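Long-range contacts in hypothetical membrane protein (PDB 6JSA), which is the heme-uptake protein HtaA of Corynebacterium glutamicum, here as its C-terminal heme-binding domain, and probably passes heme along the uptake machinery: residues 58-63 with 84-89; 6-11 with 161-166; 111-116 with 139-144; 134-139 with 154-159. All blocks are in the same frame, centred on the assembly; numbering follows the deposited sequence.

In the fold
Three contacts pair extended backbones of this mostly antiparallel β domain; contact 3 seats a short helix on a strand. Contact 2 joins the first and last strands, and the other three lie inside the loop it closes. Contacts 1 and 2 share a hydrophobic interior, I61 CG2 meeting A8 CB at 3.5 Å, and I85 CD1 reaches I159 CD1 of contact 4 at 3.7 Å. A salt bridge, E84 OE1 to R112 NH2 at 3.0 Å, ties contact 1 to segment 111-116. Contacts 3 and 4 share S139 and lie nearest the heme: the side chain of T154 is about 8 Å from it, whereas contacts 1 and 2 lie away from the heme site.

Contact 1. Residues 58-63 with 84-89; sequences TGSINF and EISFNG
F87 lays its ring against the backbone of G59 where strands 58-62 and 84-88 run antiparallel, their directions 177° apart, as neighbours in a β-sheet. G59 and F87, and likewise I61 and I85, exchange two backbone hydrogen bonds. CG of F87 stands between its own backbone N and carbonyl carbon (chi1 61°), a rotamer that turns the ring back toward the partner strand. One ring face takes G59 N, 3.5 Å above the plane and over its centre, and G59 CA makes a CH-pi contact 3.9 Å from the centroid. G59 has no side chain, so its backbone can lie directly on the ring; I61 CG1 meets the ring edge, and L123 and F120 pack on F87. E84 belongs to the polar side with S60 and S86. Its chain is extended, CG anti to the backbone N (chi1 168°), and OE2 accepts from S60 OG at 2.8 Å on the anti side of the carboxylate. OE1 has a separate partner, a salt bridge to R112. T58 also lies against F87: its carbonyl carbon C is 3.5 Å from F87 CE2, and T58 CA makes a C-H...O contact of 3.2 Å with F87 O.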
# COMPACT_ATOMS: atom_id res chain seq x y z
N THR A 58 -1.83 -7.07 17.83
CA THR A 58 -0.96 -6.17 17.09
C THR A 58 -0.15 -6.99 16.11
O THR A 58 0.06 -8.19 16.28
CB THR A 58 -0.00 -5.39 17.99
OG1 THR A 58 1.00 -6.27 18.52
CG2 THR A 58 -0.75 -4.71 19.13
N GLY A 59 0.34 -6.33 15.07
CA GLY A 59 1.14 -7.06 14.10
C GLY A 59 1.73 -6.14 13.07
O GLY A 59 1.35 -4.96 12.95
N SER A 60 2.68 -6.69 12.32
CA SER A 60 3.24 -6.08 11.13
C SER A 60 3.43 -7.17 10.10
O SER A 60 4.06 -8.19 10.38
CB SER A 60 4.59 -5.42 11.42
OG SER A 60 4.42 -4.08 11.78
N ILE A 61 2.88 -6.95 8.91
CA ILE A 61 2.96 -7.88 7.79
C ILE A 61 3.75 -7.17 6.70
O ILE A 61 3.30 -6.13 6.19
CB ILE A 61 1.56 -8.27 7.27
CG1 ILE A 61 0.56 -8.49 8.42
CG2 ILE A 61 1.66 -9.48 6.36
CD1 ILE A 61 0.85 -9.71 9.25
N ASN A 62 4.91 -7.70 6.35
CA ASN A 62 5.85 -7.03 5.46
C ASN A 62 5.88 -7.67 4.08
O ASN A 62 5.89 -8.91 3.96
CB ASN A 62 7.27 -7.10 6.03
CG ASN A 62 7.44 -6.26 7.26
OD1 ASN A 62 7.54 -5.04 7.19
ND2 ASN A 62 7.48 -6.91 8.42
N PHE A 63 5.94 -6.83 3.05
CA PHE A 63 6.01 -7.33 1.68
C PHE A 63 7.15 -6.67 0.92
O PHE A 63 7.37 -5.46 1.06
CB PHE A 63 4.69 -7.04 0.94
CG PHE A 63 3.51 -7.69 1.58
CD1 PHE A 63 3.16 -8.99 1.25
CD2 PHE A 63 2.76 -7.03 2.56
CE1 PHE A 63 2.08 -9.61 1.85
CE2 PHE A 63 1.69 -7.65 3.16
CZ PHE A 63 1.35 -8.94 2.80
N GLU A 84 3.98 -2.35 4.01
CA GLU A 84 3.84 -3.01 5.30
C GLU A 84 2.48 -2.65 5.85
O GLU A 84 2.09 -1.47 5.85
CB GLU A 84 4.93 -2.53 6.27
CG GLU A 84 4.71 -2.93 7.72
CD GLU A 84 5.78 -2.38 8.63
OE1 GLU A 84 6.81 -1.87 8.13
OE2 GLU A 84 5.58 -2.44 9.87
N ILE A 85 1.73 -3.66 6.28
CA ILE A 85 0.49 -3.47 7.02
C ILE A 85 0.81 -3.63 8.49
O ILE A 85 1.21 -4.70 8.94
CB ILE A 85 -0.57 -4.50 6.59
CG1 ILE A 85 -0.91 -4.33 5.10
CG2 ILE A 85 -1.81 -4.37 7.45
CD1 ILE A 85 -1.75 -5.45 4.54
N SER A 86 0.65 -2.55 9.25
CA SER A 86 0.85 -2.56 10.69
C SER A 86 -0.50 -2.33 11.35
O SER A 86 -1.29 -1.50 10.89
CB SER A 86 1.83 -1.45 11.08
OG SER A 86 2.13 -1.48 12.45
N PHE A 87 -0.79 -3.08 12.41
CA PHE A 87 -2.07 -2.92 13.08
C PHE A 87 -1.91 -2.99 14.59
O PHE A 87 -1.03 -3.67 15.12
CB PHE A 87 -3.17 -3.89 12.59
CG PHE A 87 -2.85 -5.35 12.79
CD1 PHE A 87 -2.20 -6.08 11.80
CD2 PHE A 87 -3.25 -6.01 13.95
CE1 PHE A 87 -1.93 -7.44 11.98
CE2 PHE A 87 -2.98 -7.36 14.13
CZ PHE A 87 -2.32 -8.07 13.15
N ASN A 88 -2.77 -2.24 15.27
CA ASN A 88 -2.89 -2.26 16.73
C ASN A 88 -4.40 -2.27 16.99
O ASN A 88 -5.05 -1.24 16.81
CB ASN A 88 -2.25 -1.02 17.35
CG ASN A 88 -0.74 -1.00 17.21
OD1 ASN A 88 -0.20 -0.57 16.19
ND2 ASN A 88 -0.05 -1.45 18.25
N GLY A 89 -4.93 -3.41 17.39
CA GLY A 89 -6.38 -3.44 17.41
C GLY A 89 -6.91 -3.28 15.99
O GLY A 89 -6.25 -3.65 15.01

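Contact 2. Residues 6-11 with 161-166; sequences TQASAQ and FSATLG
A8 and A163 face each other on the buried side of an antiparallel pair formed by the first and last strands of the domain, 3-12 and 159-165. Their methyls meet, A8 CB to A163 CB at 3.9 Å. Two residues along, on the same side, A10 CB lies 4.1 Å from F161 CB, and the F161 ring leads away from strand 3-12, its CG between backbone N and carbonyl carbon (chi1 80°), to pack on I61 and A130. Both are non-hydrogen-bonded pairs, where the CA atoms come close (A8 CA to A163 CA 4.0 Å); I61 packs on A8, and F63 on A8 and A10. Between the two apolar pairs, S9 and S162 exchange both backbone bonds, their side chains on the other, more exposed side of the sheet. The end toward solvent is polar and less regular. Where the chain turns its corner at T6 and Q7, T164 takes over: its carbonyl O accepts from T6 N, its N donates to Q7 O, and its OG1 accepts from Q7 N at 3.0 Å. Beyond it, a water bonded to T6 OG1 (2.8 Å) donates to L165 O (3.2 Å). The chemistry thus divides by exposure: methyls pack inside, while at the exposed end T164 OG1 takes Q7 N and a water links T6 OG1 to L165 O, so polar bonds, not methyls, hold the corner.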
# COMPACT_ATOMS: atom_id res chain seq x y z
N THR A 6 4.08 -17.05 8.29
CA THR A 6 4.56 -18.12 7.40
C THR A 6 4.45 -17.63 5.96
O THR A 6 5.47 -17.36 5.31
CB THR A 6 3.77 -19.40 7.66
OG1 THR A 6 3.89 -19.75 9.05
CG2 THR A 6 4.33 -20.53 6.81
N GLN A 7 3.22 -17.49 5.46
CA GLN A 7 2.96 -16.94 4.14
C GLN A 7 1.90 -15.86 4.27
O GLN A 7 0.86 -16.09 4.89
CB GLN A 7 2.41 -18.00 3.19
CG GLN A 7 2.06 -17.47 1.82
CD GLN A 7 3.31 -17.10 1.02
OE1 GLN A 7 4.10 -17.98 0.70
NE2 GLN A 7 3.50 -15.82 0.75
N ALA A 8 2.15 -14.70 3.67
CA ALA A 8 1.16 -13.64 3.62
C ALA A 8 0.94 -13.21 2.18
O ALA A 8 1.80 -13.35 1.31
CB ALA A 8 1.59 -12.40 4.42
N SER A 9 -0.25 -12.68 1.94
CA SER A 9 -0.59 -12.05 0.68
C SER A 9 -1.44 -10.84 0.97
O SER A 9 -2.17 -10.79 1.97
CB SER A 9 -1.34 -13.01 -0.25
OG SER A 9 -2.61 -13.32 0.29
N ALA A 10 -1.33 -9.83 0.11
CA ALA A 10 -2.15 -8.64 0.25
C ALA A 10 -2.59 -8.20 -1.13
O ALA A 10 -1.92 -8.47 -2.14
CB ALA A 10 -1.41 -7.50 0.97
N GLN A 11 -3.72 -7.50 -1.16
CA GLN A 11 -4.32 -6.98 -2.38
C GLN A 11 -4.65 -5.52 -2.14
O GLN A 11 -5.36 -5.19 -1.18
CB GLN A 11 -5.58 -7.77 -2.74
CG GLN A 11 -5.35 -9.28 -2.87
CD GLN A 11 -5.31 -10.00 -1.52
OE1 GLN A 11 -6.11 -9.71 -0.63
NE2 GLN A 11 -4.38 -10.94 -1.37
N PHE A 161 -5.63 -8.44 3.36
CA PHE A 161 -4.50 -9.35 3.49
C PHE A 161 -4.98 -10.64 4.13
O PHE A 161 -5.99 -10.69 4.83
CB PHE A 161 -3.35 -8.75 4.32
CG PHE A 161 -3.57 -8.83 5.81
CD1 PHE A 161 -4.31 -7.85 6.46
CD2 PHE A 161 -3.03 -9.87 6.55
CE1 PHE A 161 -4.53 -7.93 7.83
CE2 PHE A 161 -3.25 -9.95 7.92
CZ PHE A 161 -3.99 -8.97 8.56
N SER A 162 -4.19 -11.68 3.92
CA SER A 162 -4.34 -12.92 4.66
C SER A 162 -2.96 -13.49 4.90
O SER A 162 -2.04 -13.30 4.10
CB SER A 162 -5.24 -13.91 3.91
OG SER A 162 -4.69 -14.26 2.67
N ALA A 163 -2.81 -14.18 6.02
CA ALA A 163 -1.52 -14.73 6.40
C ALA A 163 -1.72 -16.02 7.17
O ALA A 163 -2.65 -16.14 7.97
CB ALA A 163 -0.71 -13.74 7.24
N THR A 164 -0.85 -16.98 6.93
CA THR A 164 -0.70 -18.10 7.84
C THR A 164 0.37 -17.72 8.86
O THR A 164 1.32 -17.00 8.56
CB THR A 164 -0.32 -19.37 7.10
OG1 THR A 164 0.79 -19.10 6.23
CG2 THR A 164 -1.50 -19.88 6.27
N LEU A 165 0.18 -18.20 10.09
CA LEU A 165 1.06 -17.88 11.21
C LEU A 165 1.64 -19.17 11.78
O LEU A 165 0.99 -20.21 11.80
CB LEU A 165 0.30 -17.15 12.32
CG LEU A 165 -0.41 -15.86 11.93
CD1 LEU A 165 -1.09 -15.24 13.14
CD2 LEU A 165 0.54 -14.86 11.27
N GLY A 166 2.88 -19.07 12.27
CA GLY A 166 3.54 -20.21 12.87
C GLY A 166 4.52 -19.83 13.96
O GLY A 166 4.51 -18.70 14.44
O HOH W 1 2.05 -21.90 9.34

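Contact 3. Residues 111-116 with 139-144; sequences GRTVVG and SQSGSQ
S139 OG donates to V114 O over a short 2.6 Å and at the same time accepts from G142 N at 2.9 Å. The second bond makes S139 the N-cap of helix 140-145, so one hydroxyl both caps the helix and pins its start to strand 113-125. OG stands between the residue's own backbone N and carbonyl carbon (chi1 68°), a rotamer that places it between the strand carbonyl and the first turn. The S139 backbone adds a second anchor: its N-H points fairly straight at V115 O, 3.0 Å away, approaching from above the carbonyl plane. A third bond lies two residues on, within the first turn, where T113 OG1 and S141 OG are 2.8 Å apart and either may be the donor. T113 OG1 is anti to its backbone N (chi1 -172°) and is thereby carried toward the helix. The strand itself is irregular here: V115 and G116 both face L94, a classic β bulge, and V115 O comes to S139 while the V115 side chain points away, to V98. Helix and strand cross at 78°, and the buried surface is small (202 Å²); the bonds across it are polar. Further along the helix S143 OG bonds to the carbonyl O of Y150, a heme-binding residue, which links the anchored helix to the pocket wall. Apolar packing across the contact is slight. G142 has no side chain, so the helix can come close to the strand there, with its CA 4.3 Å from V115 O.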
# COMPACT_ATOMS: atom_id res chain seq x y z
N GLY A 111 11.23 8.67 1.67
CA GLY A 111 11.72 7.64 2.54
C GLY A 111 10.61 6.65 2.88
O GLY A 111 9.61 6.50 2.17
N ARG A 112 10.81 5.97 4.00
CA ARG A 112 9.81 5.05 4.52
C ARG A 112 8.80 5.85 5.33
O ARG A 112 9.17 6.52 6.30
CB ARG A 112 10.47 3.97 5.37
CG ARG A 112 9.52 2.87 5.74
CD ARG A 112 10.24 1.55 5.98
NE ARG A 112 9.26 0.48 6.16
CZ ARG A 112 8.65 -0.15 5.16
NH1 ARG A 112 8.91 0.18 3.90
NH2 ARG A 112 7.75 -1.09 5.41
N THR A 113 7.54 5.81 4.92
CA THR A 113 6.55 6.75 5.43
C THR A 113 5.20 6.07 5.55
O THR A 113 4.89 5.12 4.83
CB THR A 113 6.45 7.97 4.50
OG1 THR A 113 5.63 8.97 5.11
CG2 THR A 113 5.86 7.59 3.14
N VAL A 114 4.37 6.57 6.47
CA VAL A 114 2.98 6.15 6.50
C VAL A 114 2.26 6.78 5.31
O VAL A 114 2.17 8.01 5.21
CB VAL A 114 2.32 6.54 7.83
CG1 VAL A 114 0.84 6.19 7.82
CG2 VAL A 114 3.03 5.86 8.99
N VAL A 115 1.77 5.94 4.40
CA VAL A 115 1.01 6.40 3.24
C VAL A 115 -0.45 6.61 3.59
O VAL A 115 -1.12 7.47 3.00
CB VAL A 115 1.18 5.39 2.08
CG1 VAL A 115 0.25 5.70 0.92
CG2 VAL A 115 2.61 5.38 1.61
N GLY A 116 -0.98 5.84 4.53
CA GLY A 116 -2.36 6.00 4.95
C GLY A 116 -2.62 5.35 6.29
O GLY A 116 -1.89 4.45 6.73
N SER A 139 -2.38 9.93 4.05
CA SER A 139 -1.59 10.72 4.98
C SER A 139 -1.14 12.04 4.35
O SER A 139 -1.32 12.28 3.15
CB SER A 139 -0.34 9.94 5.38
OG SER A 139 0.52 9.83 4.25
N GLN A 140 -0.53 12.89 5.17
CA GLN A 140 0.06 14.13 4.67
C GLN A 140 1.14 13.84 3.64
O GLN A 140 1.14 14.41 2.54
CB GLN A 140 0.64 14.93 5.84
CG GLN A 140 -0.37 15.30 6.92
CD GLN A 140 -1.23 16.48 6.54
OE1 GLN A 140 -0.89 17.24 5.63
NE2 GLN A 140 -2.34 16.66 7.24
N SER A 141 2.08 12.95 3.97
CA SER A 141 3.14 12.63 3.02
C SER A 141 2.57 11.98 1.76
O SER A 141 3.05 12.25 0.66
CB SER A 141 4.18 11.72 3.67
OG SER A 141 3.60 10.48 4.02
N GLY A 142 1.54 11.14 1.92
CA GLY A 142 0.92 10.55 0.75
C GLY A 142 0.29 11.59 -0.16
O GLY A 142 0.41 11.52 -1.39
N SER A 143 -0.40 12.57 0.43
CA SER A 143 -0.97 13.65 -0.36
C SER A 143 0.10 14.40 -1.14
O SER A 143 -0.09 14.71 -2.33
CB SER A 143 -1.72 14.60 0.58
OG SER A 143 -2.23 15.72 -0.10
N GLN A 144 1.23 14.70 -0.50
CA GLN A 144 2.32 15.35 -1.21
C GLN A 144 2.87 14.46 -2.31
O GLN A 144 3.22 14.94 -3.39
CB GLN A 144 3.44 15.72 -0.24
CG GLN A 144 3.02 16.73 0.80
CD GLN A 144 4.11 17.00 1.81
OE1 GLN A 144 5.29 16.79 1.54
NE2 GLN A 144 3.72 17.45 3.00

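Contact 4. Residues 134-139 with 154-159; sequences ASVSLS and TQLDPI
V136 O is approached twice by the facing segment: L156 N donates to it at 2.8 Å, nearly along the C=O axis, and Q155 CA adds a C-H...O contact. T154 O likewise has two neighbours: L138 N donates at 2.8 Å, and S137 CA makes a C-H...O contact. On the other side of V136 the backbones part, and a water spans the gap, accepting from V136 N (2.9 Å) and donating to L156 O (2.8 Å). Direct pairing resumes at A134 and I159, which exchange two backbone bonds, A134 N reaching I159 O at 2.8 Å. The register has slipped by one residue between the two ends. Segment 154-159 thus follows the edge of strand 129-138 as an irregular antiparallel partner, leading from the loop that carries F149 and Y150 of the heme site into the last strand of the domain. V136 fills the middle of the interface. Its CG1 is anti to the backbone N (chi1 -178°) and lies against L156 CD1, while CG2 points to D157 O at 3.3 Å and also touches CG2 of I159. W12 packs on V136, L156 and I159, and its NE1 donates to D157 O; D157 OD1 accepts from A16 N. Nearer the pocket, L138 reaches across with CD1 to L156 CD1 at 3.8 Å. Its side chain also touches F146 and the heme-binding Y150, whereas T154 OG1 turns to the carbonyl O of T151. At the far end P158 CB rests 3.4 Å from A134 O.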
# COMPACT_ATOMS: atom_id res chain seq x y z
N ALA A 134 -9.23 -3.26 5.35
CA ALA A 134 -9.25 -1.94 5.95
C ALA A 134 -9.43 -0.85 4.90
O ALA A 134 -8.92 -0.95 3.78
CB ALA A 134 -7.96 -1.66 6.71
N SER A 135 -10.15 0.20 5.28
CA SER A 135 -10.11 1.44 4.51
C SER A 135 -8.77 2.12 4.73
O SER A 135 -8.12 1.95 5.77
CB SER A 135 -11.24 2.37 4.94
OG SER A 135 -11.08 2.78 6.28
N VAL A 136 -8.35 2.89 3.72
CA VAL A 136 -7.05 3.56 3.70
C VAL A 136 -7.28 5.05 3.53
O VAL A 136 -7.78 5.50 2.49
CB VAL A 136 -6.16 3.02 2.56
CG1 VAL A 136 -4.81 3.70 2.59
CG2 VAL A 136 -6.02 1.49 2.65
N SER A 137 -6.90 5.83 4.54
CA SER A 137 -7.08 7.28 4.55
C SER A 137 -5.73 7.94 4.33
O SER A 137 -4.81 7.76 5.13
CB SER A 137 -7.65 7.73 5.89
OG SER A 137 -8.95 7.22 6.08
N LEU A 138 -5.62 8.71 3.25
CA LEU A 138 -4.34 9.23 2.80
C LEU A 138 -3.68 10.13 3.85
O LEU A 138 -4.32 11.00 4.43
CB LEU A 138 -4.56 10.01 1.51
CG LEU A 138 -3.34 10.52 0.76
CD1 LEU A 138 -2.49 9.37 0.27
CD2 LEU A 138 -3.80 11.38 -0.40
N SER A 139 -2.38 9.93 4.05
CA SER A 139 -1.59 10.72 4.98
C SER A 139 -1.14 12.04 4.35
O SER A 139 -1.32 12.28 3.15
CB SER A 139 -0.34 9.94 5.38
OG SER A 139 0.52 9.83 4.25
N THR A 154 -8.24 11.74 2.06
CA THR A 154 -8.91 11.10 0.93
C THR A 154 -8.86 9.59 1.09
O THR A 154 -7.84 9.02 1.50
CB THR A 154 -8.21 11.52 -0.37
OG1 THR A 154 -8.44 12.92 -0.59
CG2 THR A 154 -8.73 10.74 -1.59
N GLN A 155 -9.97 8.93 0.78
CA GLN A 155 -10.03 7.47 0.84
C GLN A 155 -9.38 6.89 -0.41
O GLN A 155 -9.80 7.17 -1.54
CB GLN A 155 -11.48 7.02 0.92
CG GLN A 155 -12.22 7.55 2.14
CD GLN A 155 -11.55 7.17 3.45
OE1 GLN A 155 -10.90 8.00 4.10
NE2 GLN A 155 -11.70 5.92 3.85
N LEU A 156 -8.37 6.04 -0.21
CA LEU A 156 -7.75 5.31 -1.30
C LEU A 156 -8.52 4.00 -1.50
O LEU A 156 -9.58 3.79 -0.89
CB LEU A 156 -6.27 5.09 -0.99
CG LEU A 156 -5.43 6.35 -0.76
CD1 LEU A 156 -3.97 5.96 -0.58
CD2 LEU A 156 -5.60 7.38 -1.89
N ASP A 157 -8.02 3.11 -2.34
CA ASP A 157 -8.60 1.77 -2.39
C ASP A 157 -8.43 1.11 -1.02
O ASP A 157 -7.42 1.33 -0.34
CB ASP A 157 -7.85 0.90 -3.39
CG ASP A 157 -8.29 1.08 -4.83
OD1 ASP A 157 -9.28 1.78 -5.11
OD2 ASP A 157 -7.61 0.48 -5.70
N PRO A 158 -9.38 0.28 -0.61
CA PRO A 158 -9.18 -0.51 0.61
C PRO A 158 -8.11 -1.57 0.38
O PRO A 158 -7.83 -1.99 -0.75
CB PRO A 158 -10.55 -1.15 0.83
CG PRO A 158 -11.10 -1.31 -0.56
CD PRO A 158 -10.63 -0.08 -1.30
N ILE A 159 -7.50 -2.02 1.47
CA ILE A 159 -6.46 -3.05 1.41
C ILE A 159 -6.95 -4.28 2.16
O ILE A 159 -7.61 -4.17 3.20
CB ILE A 159 -5.11 -2.54 1.96
CG1 ILE A 159 -4.02 -3.60 1.75
CG2 ILE A 159 -5.21 -2.10 3.42
CD1 ILE A 159 -2.60 -3.04 1.86
O HOH W 2 -10.32 2.90 1.62